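Local coordinates for cellulase (Uncultured bacterium, PDB 6XSO), which probably acts as a broad-specificity endoglucanase of glycoside hydrolase family 5, cutting internal bonds of cellulose and related plant polysaccharides, at residues I136-K147 against S201-S212; R227-N238 against D262-A270. All coordinates share one frame; numbering follows the deposited sequence. Where two conformers were deposited one is given.

Contact 1 of 2, residues I136-K147 against S201-S212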
# COMPACT_ATOMS: atom_id res chain seq x y z
N ILE A 136 -9.73 10.98 -6.42
CA ILE A 136 -9.19 11.39 -5.13
C ILE A 136 -7.89 12.13 -5.42
O ILE A 136 -6.92 11.52 -5.88
CB ILE A 136 -8.95 10.20 -4.19
CG1 ILE A 136 -10.26 9.43 -3.97
CG2 ILE A 136 -8.37 10.68 -2.86
CD1 ILE A 136 -10.07 8.14 -3.20
N LYS A 137 -7.86 13.43 -5.18
CA LYS A 137 -6.68 14.24 -5.46
C LYS A 137 -6.25 15.03 -4.23
O LYS A 137 -7.08 15.46 -3.43
CB LYS A 137 -6.92 15.21 -6.61
CG LYS A 137 -7.34 14.54 -7.91
CD LYS A 137 -7.20 15.51 -9.07
CE LYS A 137 -7.54 14.90 -10.41
NZ LYS A 137 -6.68 13.75 -10.74
N ALA A 138 -4.94 15.24 -4.12
CA ALA A 138 -4.35 16.05 -3.05
C ALA A 138 -4.51 17.51 -3.44
O ALA A 138 -3.58 18.18 -3.91
CB ALA A 138 -2.89 15.67 -2.83
N ASP A 139 -5.74 17.98 -3.27
CA ASP A 139 -6.16 19.32 -3.65
C ASP A 139 -7.31 19.62 -2.70
O ASP A 139 -8.23 18.79 -2.60
CB ASP A 139 -6.63 19.34 -5.10
CG ASP A 139 -7.15 20.69 -5.52
OD1 ASP A 139 -8.27 21.10 -5.11
OD2 ASP A 139 -6.43 21.40 -6.26
N GLU A 140 -7.22 20.71 -1.94
CA GLU A 140 -8.19 20.91 -0.87
C GLU A 140 -9.61 21.11 -1.40
O GLU A 140 -10.58 20.76 -0.73
CB GLU A 140 -7.77 22.07 0.05
CG GLU A 140 -8.55 22.07 1.36
CD GLU A 140 -8.01 23.04 2.37
OE1 GLU A 140 -6.93 23.61 2.12
OE2 GLU A 140 -8.71 23.24 3.39
N ALA A 141 -9.76 21.68 -2.60
CA ALA A 141 -11.09 21.77 -3.19
C ALA A 141 -11.63 20.38 -3.54
O ALA A 141 -12.81 20.08 -3.34
CB ALA A 141 -11.09 22.70 -4.41
N ASN A 142 -10.77 19.50 -4.06
CA ASN A 142 -11.18 18.13 -4.31
C ASN A 142 -11.57 17.44 -3.01
O ASN A 142 -12.60 16.75 -2.94
CB ASN A 142 -10.02 17.39 -4.98
CG ASN A 142 -10.30 15.92 -5.26
OD1 ASN A 142 -10.24 15.09 -4.35
ND2 ASN A 142 -10.60 15.59 -6.51
N TYR A 143 -10.76 17.61 -1.96
CA TYR A 143 -11.11 17.04 -0.66
C TYR A 143 -12.47 17.54 -0.18
O TYR A 143 -13.32 16.75 0.24
CB TYR A 143 -10.03 17.32 0.39
CG TYR A 143 -10.50 16.87 1.77
CD1 TYR A 143 -10.69 15.52 2.06
CD2 TYR A 143 -10.75 17.79 2.77
CE1 TYR A 143 -11.14 15.11 3.30
CE2 TYR A 143 -11.19 17.39 4.01
CZ TYR A 143 -11.38 16.06 4.28
OH TYR A 143 -11.86 15.71 5.54
N ASN A 144 -12.69 18.86 -0.21
CA ASN A 144 -13.97 19.36 0.30
C ASN A 144 -15.13 18.78 -0.50
O ASN A 144 -16.19 18.48 0.06
CB ASN A 144 -14.00 20.89 0.26
CG ASN A 144 -13.07 21.52 1.29
OD1 ASN A 144 -12.72 20.89 2.29
ND2 ASN A 144 -12.69 22.77 1.05
N GLN A 145 -14.94 18.63 -1.80
CA GLN A 145 -16.01 18.14 -2.66
C GLN A 145 -16.30 16.66 -2.41
O GLN A 145 -17.46 16.25 -2.40
CB GLN A 145 -15.62 18.33 -4.12
CG GLN A 145 -16.58 17.70 -5.12
CD GLN A 145 -16.05 17.73 -6.54
OE1 GLN A 145 -15.97 18.79 -7.17
NE2 GLN A 145 -15.67 16.56 -7.05
N ASN A 146 -15.26 15.86 -2.20
CA ASN A 146 -15.37 14.41 -2.20
C ASN A 146 -15.31 13.78 -0.82
O ASN A 146 -15.43 12.55 -0.70
CB ASN A 146 -14.24 13.83 -3.07
CG ASN A 146 -14.47 14.07 -4.54
OD1 ASN A 146 -15.59 14.25 -4.98
ND2 ASN A 146 -13.39 14.10 -5.30
N LYS A 147 -15.16 14.59 0.23
CA LYS A 147 -15.07 14.07 1.60
C LYS A 147 -16.22 13.12 1.91
O LYS A 147 -16.01 12.03 2.44
CB LYS A 147 -15.06 15.26 2.57
CG LYS A 147 -15.28 14.91 4.03
CD LYS A 147 -15.25 16.14 4.95
CE LYS A 147 -15.77 15.80 6.33
NZ LYS A 147 -15.16 16.62 7.41
N SER A 201 -2.26 23.49 -0.37
CA SER A 201 -3.55 22.85 -0.60
C SER A 201 -3.41 21.34 -0.55
O SER A 201 -4.26 20.64 0.02
CB SER A 201 -4.09 23.29 -1.96
OG SER A 201 -5.41 22.82 -2.19
N ALA A 202 -2.33 20.84 -1.14
CA ALA A 202 -2.13 19.40 -1.28
C ALA A 202 -1.94 18.73 0.07
O ALA A 202 -2.56 17.70 0.34
CB ALA A 202 -0.93 19.17 -2.18
N TYR A 203 -1.12 19.33 0.94
CA TYR A 203 -0.91 18.71 2.25
C TYR A 203 -2.15 18.85 3.14
O TYR A 203 -2.46 17.94 3.90
CB TYR A 203 0.38 19.22 2.90
CG TYR A 203 1.59 18.92 2.04
CD1 TYR A 203 1.90 17.61 1.68
CD2 TYR A 203 2.40 19.92 1.58
CE1 TYR A 203 2.99 17.34 0.88
CE2 TYR A 203 3.50 19.64 0.78
CZ TYR A 203 3.78 18.35 0.42
OH TYR A 203 4.86 18.05 -0.39
N ASN A 204 -2.89 19.96 3.01
CA ASN A 204 -4.17 20.03 3.71
C ASN A 204 -5.11 18.91 3.26
O ASN A 204 -5.84 18.33 4.08
CB ASN A 204 -4.84 21.38 3.45
CG ASN A 204 -4.23 22.51 4.26
OD1 ASN A 204 -3.34 22.31 5.10
ND2 ASN A 204 -4.71 23.73 4.01
N ALA A 205 -5.13 18.62 1.95
CA ALA A 205 -5.99 17.57 1.42
C ALA A 205 -5.55 16.18 1.89
O ALA A 205 -6.38 15.37 2.30
CB ALA A 205 -6.02 17.62 -0.11
N ILE A 206 -4.24 15.89 1.80
CA ILE A 206 -3.73 14.63 2.33
C ILE A 206 -4.18 14.46 3.77
O ILE A 206 -4.69 13.40 4.16
CB ILE A 206 -2.19 14.58 2.21
CG1 ILE A 206 -1.75 14.44 0.75
CG2 ILE A 206 -1.66 13.42 3.10
CD1 ILE A 206 -1.98 13.09 0.15
N ASN A 207 -3.96 15.49 4.58
CA ASN A 207 -4.27 15.37 6.00
C ASN A 207 -5.77 15.26 6.23
O ASN A 207 -6.18 14.52 7.12
CB ASN A 207 -3.67 16.54 6.77
CG ASN A 207 -2.15 16.52 6.75
OD1 ASN A 207 -1.53 15.46 6.56
ND2 ASN A 207 -1.55 17.68 6.93
N GLY A 208 -6.56 15.92 5.39
CA GLY A 208 -8.01 15.79 5.48
C GLY A 208 -8.50 14.40 5.13
O GLY A 208 -9.31 13.82 5.85
N TYR A 209 -8.01 13.85 4.01
CA TYR A 209 -8.39 12.48 3.66
C TYR A 209 -7.96 11.49 4.74
O TYR A 209 -8.70 10.56 5.07
CB TYR A 209 -7.81 12.11 2.29
CG TYR A 209 -8.64 12.59 1.11
CD1 TYR A 209 -9.90 12.06 0.86
CD2 TYR A 209 -8.15 13.56 0.22
CE1 TYR A 209 -10.67 12.47 -0.21
CE2 TYR A 209 -8.91 13.97 -0.87
CZ TYR A 209 -10.16 13.42 -1.07
OH TYR A 209 -10.97 13.75 -2.13
N ALA A 210 -6.76 11.69 5.31
CA ALA A 210 -6.29 10.81 6.38
C ALA A 210 -7.23 10.85 7.58
O ALA A 210 -7.59 9.80 8.13
CB ALA A 210 -4.86 11.18 6.77
N ARG A 211 -7.63 12.05 8.01
CA ARG A 211 -8.59 12.22 9.10
C ARG A 211 -9.93 11.57 8.76
O ARG A 211 -10.53 10.87 9.58
CB ARG A 211 -8.87 13.71 9.31
CG ARG A 211 -7.88 14.51 10.11
CD ARG A 211 -8.56 15.80 10.62
NE ARG A 211 -9.26 16.58 9.60
CZ ARG A 211 -8.68 17.43 8.74
NH1 ARG A 211 -7.36 17.60 8.75
NH2 ARG A 211 -9.40 18.11 7.87
N SER A 212 -10.42 11.83 7.55
CA SER A 212 -11.70 11.29 7.13
C SER A 212 -11.68 9.77 7.16
O SER A 212 -12.66 9.16 7.59
CB SER A 212 -12.03 11.78 5.72
OG SER A 212 -12.62 13.07 5.74
O HOH W 1 -11.96 17.29 7.81
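Y143 and Y209 form an edge-to-face aromatic pair. CD1 of Y143 points at the middle of the Y209 ring, and the two planes stand 75° apart. I136 CG2 covers the opposite face of Y209, 3.8 Å from the ring centroid, so this ring is sandwiched. The Y143 ring has G208 CA over one face. With no side chain on G208, the ring packs close to the helix backbone. CG of Y143 is anti to its backbone nitrogen (chi1 173°), and the ring drops as a knob among A205, G208, Y209 and S212. Smaller apolar contacts extend the seam, with A138 CB 4.1 Å from A202 CB.

Hydrogen bonds secure both tyrosine hydroxyls. Y209 OH donates to N142 OD1 over 2.7 Å. The same oxygen accepts K137 N from above its carbonyl plane, which ties the loop to the ring. Y143 OH is 2.8 Å from S212 OG, which also bonds E151. A water joins Y143 OH to R211 NH2. At the helix start, E140 N donates to S201 OG (2.8 Å), and N204 ND2 meets E140 OE1 at 2.9 Å from above the carboxylate plane. The D139 carboxylate caps the same end.

The axes of the helix segments 140-147 and 201-212 come within 8.4 Å, their N-to-C directions 26° apart, as neighbours in the outer helical layer of a TIM barrel.

Contact 2 of 2, residues R227-N238 against D262-A270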
# COMPACT_ATOMS: atom_id res chain seq x y z
N ARG A 227 -8.54 -1.61 15.17
CA ARG A 227 -7.84 -2.15 14.01
C ARG A 227 -6.64 -1.28 13.65
O ARG A 227 -6.68 -0.05 13.79
CB ARG A 227 -8.80 -2.25 12.81
CG ARG A 227 -8.18 -2.93 11.60
CD ARG A 227 -9.18 -3.16 10.46
NE ARG A 227 -10.38 -3.83 10.98
CZ ARG A 227 -10.45 -5.10 11.35
NH1 ARG A 227 -9.41 -5.91 11.22
NH2 ARG A 227 -11.58 -5.56 11.85
N ASN A 228 -5.58 -1.92 13.19
CA ASN A 228 -4.40 -1.18 12.75
C ASN A 228 -4.65 -0.60 11.37
O ASN A 228 -5.00 -1.33 10.44
CB ASN A 228 -3.20 -2.09 12.85
CG ASN A 228 -2.84 -2.36 14.28
OD1 ASN A 228 -2.82 -1.43 15.09
ND2 ASN A 228 -2.59 -3.62 14.62
N LEU A 229 -4.51 0.72 11.28
CA LEU A 229 -4.81 1.48 10.08
C LEU A 229 -3.55 2.18 9.58
O LEU A 229 -2.61 2.44 10.34
CB LEU A 229 -5.88 2.54 10.36
CG LEU A 229 -7.16 2.08 11.05
CD1 LEU A 229 -8.10 3.24 11.27
CD2 LEU A 229 -7.81 1.02 10.20
N ILE A 230 -3.53 2.47 8.29
CA ILE A 230 -2.33 2.96 7.61
C ILE A 230 -2.71 4.18 6.79
O ILE A 230 -3.70 4.14 6.05
CB ILE A 230 -1.76 1.87 6.67
CG1 ILE A 230 -1.51 0.56 7.39
CG2 ILE A 230 -0.51 2.38 5.97
CD1 ILE A 230 -1.51 -0.61 6.43
N VAL A 231 -1.94 5.26 6.93
CA VAL A 231 -2.12 6.47 6.13
C VAL A 231 -0.85 6.70 5.32
O VAL A 231 0.26 6.47 5.81
CB VAL A 231 -2.48 7.71 6.98
CG1 VAL A 231 -3.84 7.52 7.62
CG2 VAL A 231 -1.43 8.01 8.01
N ASN A 232 -1.02 7.11 4.06
CA ASN A 232 0.10 7.28 3.14
C ASN A 232 0.49 8.76 3.01
O ASN A 232 -0.33 9.67 3.14
CB ASN A 232 -0.23 6.70 1.76
CG ASN A 232 -0.37 5.19 1.77
OD1 ASN A 232 -0.61 4.58 2.80
ND2 ASN A 232 -0.22 4.58 0.60
N THR A 233 1.76 8.98 2.74
CA THR A 233 2.21 10.33 2.44
C THR A 233 1.71 10.75 1.06
O THR A 233 1.30 9.92 0.24
CB THR A 233 3.73 10.36 2.43
OG1 THR A 233 4.18 9.38 1.49
CG2 THR A 233 4.31 10.07 3.80
N TYR A 234 1.78 12.06 0.80
CA TYR A 234 1.63 12.61 -0.55
C TYR A 234 2.39 11.75 -1.55
O TYR A 234 3.60 11.54 -1.39
CB TYR A 234 2.16 14.09 -0.61
CG TYR A 234 2.03 14.61 -2.02
CD1 TYR A 234 3.02 14.43 -2.95
CD2 TYR A 234 0.86 15.25 -2.44
CE1 TYR A 234 2.85 14.83 -4.27
CE2 TYR A 234 0.70 15.65 -3.74
CZ TYR A 234 1.70 15.43 -4.65
OH TYR A 234 1.50 15.83 -5.95
N ALA A 235 1.70 11.25 -2.57
CA ALA A 235 2.27 10.44 -3.66
C ALA A 235 2.90 9.12 -3.18
O ALA A 235 3.56 8.43 -3.98
CB ALA A 235 3.27 11.21 -4.53
N ALA A 236 2.70 8.75 -1.92
CA ALA A 236 3.51 7.72 -1.27
C ALA A 236 5.01 8.02 -1.40
O ALA A 236 5.87 7.14 -1.37
CB ALA A 236 3.14 6.32 -1.78
N ALA A 237 5.35 9.31 -1.53
CA ALA A 237 6.73 9.73 -1.62
C ALA A 237 7.45 9.47 -0.30
O ALA A 237 6.86 9.53 0.78
CB ALA A 237 6.80 11.23 -1.96
N ASN A 238 8.74 9.17 -0.39
CA ASN A 238 9.48 8.68 0.78
C ASN A 238 10.51 9.67 1.32
O ASN A 238 11.19 9.35 2.30
CB ASN A 238 10.14 7.34 0.47
CG ASN A 238 11.12 7.42 -0.67
OD1 ASN A 238 11.97 8.33 -0.73
ND2 ASN A 238 11.04 6.45 -1.57
N ASP A 262 -1.59 4.14 19.01
CA ASP A 262 -1.08 2.78 19.08
C ASP A 262 -1.54 1.90 17.94
O ASP A 262 -1.06 0.77 17.83
CB ASP A 262 -1.48 2.12 20.40
CG ASP A 262 -0.86 2.79 21.58
OD1 ASP A 262 0.23 3.36 21.44
OD2 ASP A 262 -1.48 2.73 22.65
N HIS A 263 -2.43 2.38 17.08
CA HIS A 263 -3.01 1.56 16.02
C HIS A 263 -2.96 2.28 14.69
O HIS A 263 -3.86 2.13 13.85
CB HIS A 263 -4.43 1.12 16.37
CG HIS A 263 -4.49 0.21 17.55
ND1 HIS A 263 -3.92 -1.04 17.56
CD2 HIS A 263 -5.05 0.38 18.77
CE1 HIS A 263 -4.12 -1.61 18.74
NE2 HIS A 263 -4.81 -0.76 19.49
N ILE A 264 -1.87 3.01 14.44
CA ILE A 264 -1.67 3.79 13.22
C ILE A 264 -0.25 3.58 12.71
O ILE A 264 0.71 3.54 13.49
CB ILE A 264 -1.98 5.28 13.49
CG1 ILE A 264 -2.00 6.07 12.19
CG2 ILE A 264 -0.95 5.89 14.46
CD1 ILE A 264 -3.12 5.69 11.27
N ALA A 265 -0.13 3.45 11.39
CA ALA A 265 1.15 3.35 10.71
C ALA A 265 1.14 4.29 9.51
O ALA A 265 0.09 4.68 9.01
CB ALA A 265 1.41 1.93 10.22
N VAL A 266 2.35 4.66 9.05
CA VAL A 266 2.53 5.51 7.88
C VAL A 266 3.16 4.69 6.78
O VAL A 266 4.08 3.89 7.03
CB VAL A 266 3.38 6.75 8.21
CG1 VAL A 266 3.81 7.52 6.94
CG2 VAL A 266 2.61 7.66 9.16
N GLN A 267 2.69 4.88 5.55
CA GLN A 267 3.20 4.14 4.41
C GLN A 267 3.78 5.05 3.34
O GLN A 267 3.21 6.10 3.00
CB GLN A 267 2.11 3.22 3.80
CG GLN A 267 2.50 2.64 2.43
CD GLN A 267 1.50 1.65 1.83
OE1 GLN A 267 1.64 1.26 0.68
NE2 GLN A 267 0.52 1.23 2.62
N VAL A 268 4.92 4.61 2.80
CA VAL A 268 5.57 5.19 1.64
C VAL A 268 5.90 4.05 0.68
O VAL A 268 5.84 2.87 1.04
CB VAL A 268 6.85 5.93 2.02
CG1 VAL A 268 6.56 7.00 3.08
CG2 VAL A 268 7.92 4.95 2.53
N HIS A 269 6.24 4.42 -0.55
CA HIS A 269 6.73 3.48 -1.56
C HIS A 269 8.16 3.86 -1.93
O HIS A 269 8.59 4.99 -1.72
CB HIS A 269 5.84 3.52 -2.80
CG HIS A 269 4.42 3.12 -2.52
ND1 HIS A 269 3.38 3.36 -3.39
CD2 HIS A 269 3.88 2.50 -1.44
CE1 HIS A 269 2.26 2.91 -2.86
NE2 HIS A 269 2.53 2.41 -1.67
N ALA A 270 8.92 2.88 -2.43
CA ALA A 270 10.31 3.15 -2.78
C ALA A 270 10.74 2.29 -3.97
O ALA A 270 10.71 1.06 -3.90
CB ALA A 270 11.23 2.84 -1.60
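Q267 lies alongside N232, and both side chains point the same way. Q267 CB is 3.2 Å from N232 OD1 and 3.5 Å from I230 CG2. CG of Q267 lies opposite the backbone N (chi1 168°) and the chain stays extended beyond it, which runs its amide past that of N232. The two amide planes are 47° apart. N232 ND2 bonds N174 O. Q267 OE1 accepts H269 NE2 within the ring plane of the histidine. A236 CB sits over one face of that ring, and H269 ND1 bonds E175. The imidazole is therefore held at both nitrogens.

H263 anchors the other end. Its ND1 donates to N228 OD1 over 2.7 Å, with the acceptor in the ring plane. The backbone carbonyl of H263 accepts L229 N.

V231 carries the middle. Its N and O bond A265 O and Q267 N, in parallel sheet pairing. Its CG1 packs 4.1 Å from I264 CD1, on the face that also bears L229 and V266. Beyond the end of strand 229-232, A236 O accepts H269 N, and N238 ND2 bonds H269 O at 2.9 Å; N238 OD1 turns to S240.

The strands are neighbours in the closed eight-stranded barrel and belong to one beta-alpha-beta unit with helix 249-252. Helix 196-219 covers L229 and V231, while helix 279-298 covers V266 and V268. Strand 304-309 flanks strand 264-270, and I230 reaches I305 of that strand.

Overall arrangement
Contact 2 is core: it joins two adjacent barrel strands, with its centre about 8 Å from the chain centre. Contact 1 lies farther out, its centre at about 18 Å, and is partly buried between two surrounding helices. Helix 196-219 links them, since it runs directly ahead of strand 229-232 in the chain and packs on it through A210 and V231. Y234 extends this join, touching A138, Y203 and I206. Contact 2 rests on regular backbone bonds, with polar side chains grouped near N228 and H263 at one end and from N232 and Q267 to N238 and H269 at the other. Contact 1 relies on side chains: tyrosines packed inside, one held by the N142 amide, and the E140-N204 pair and a water nearer the surface.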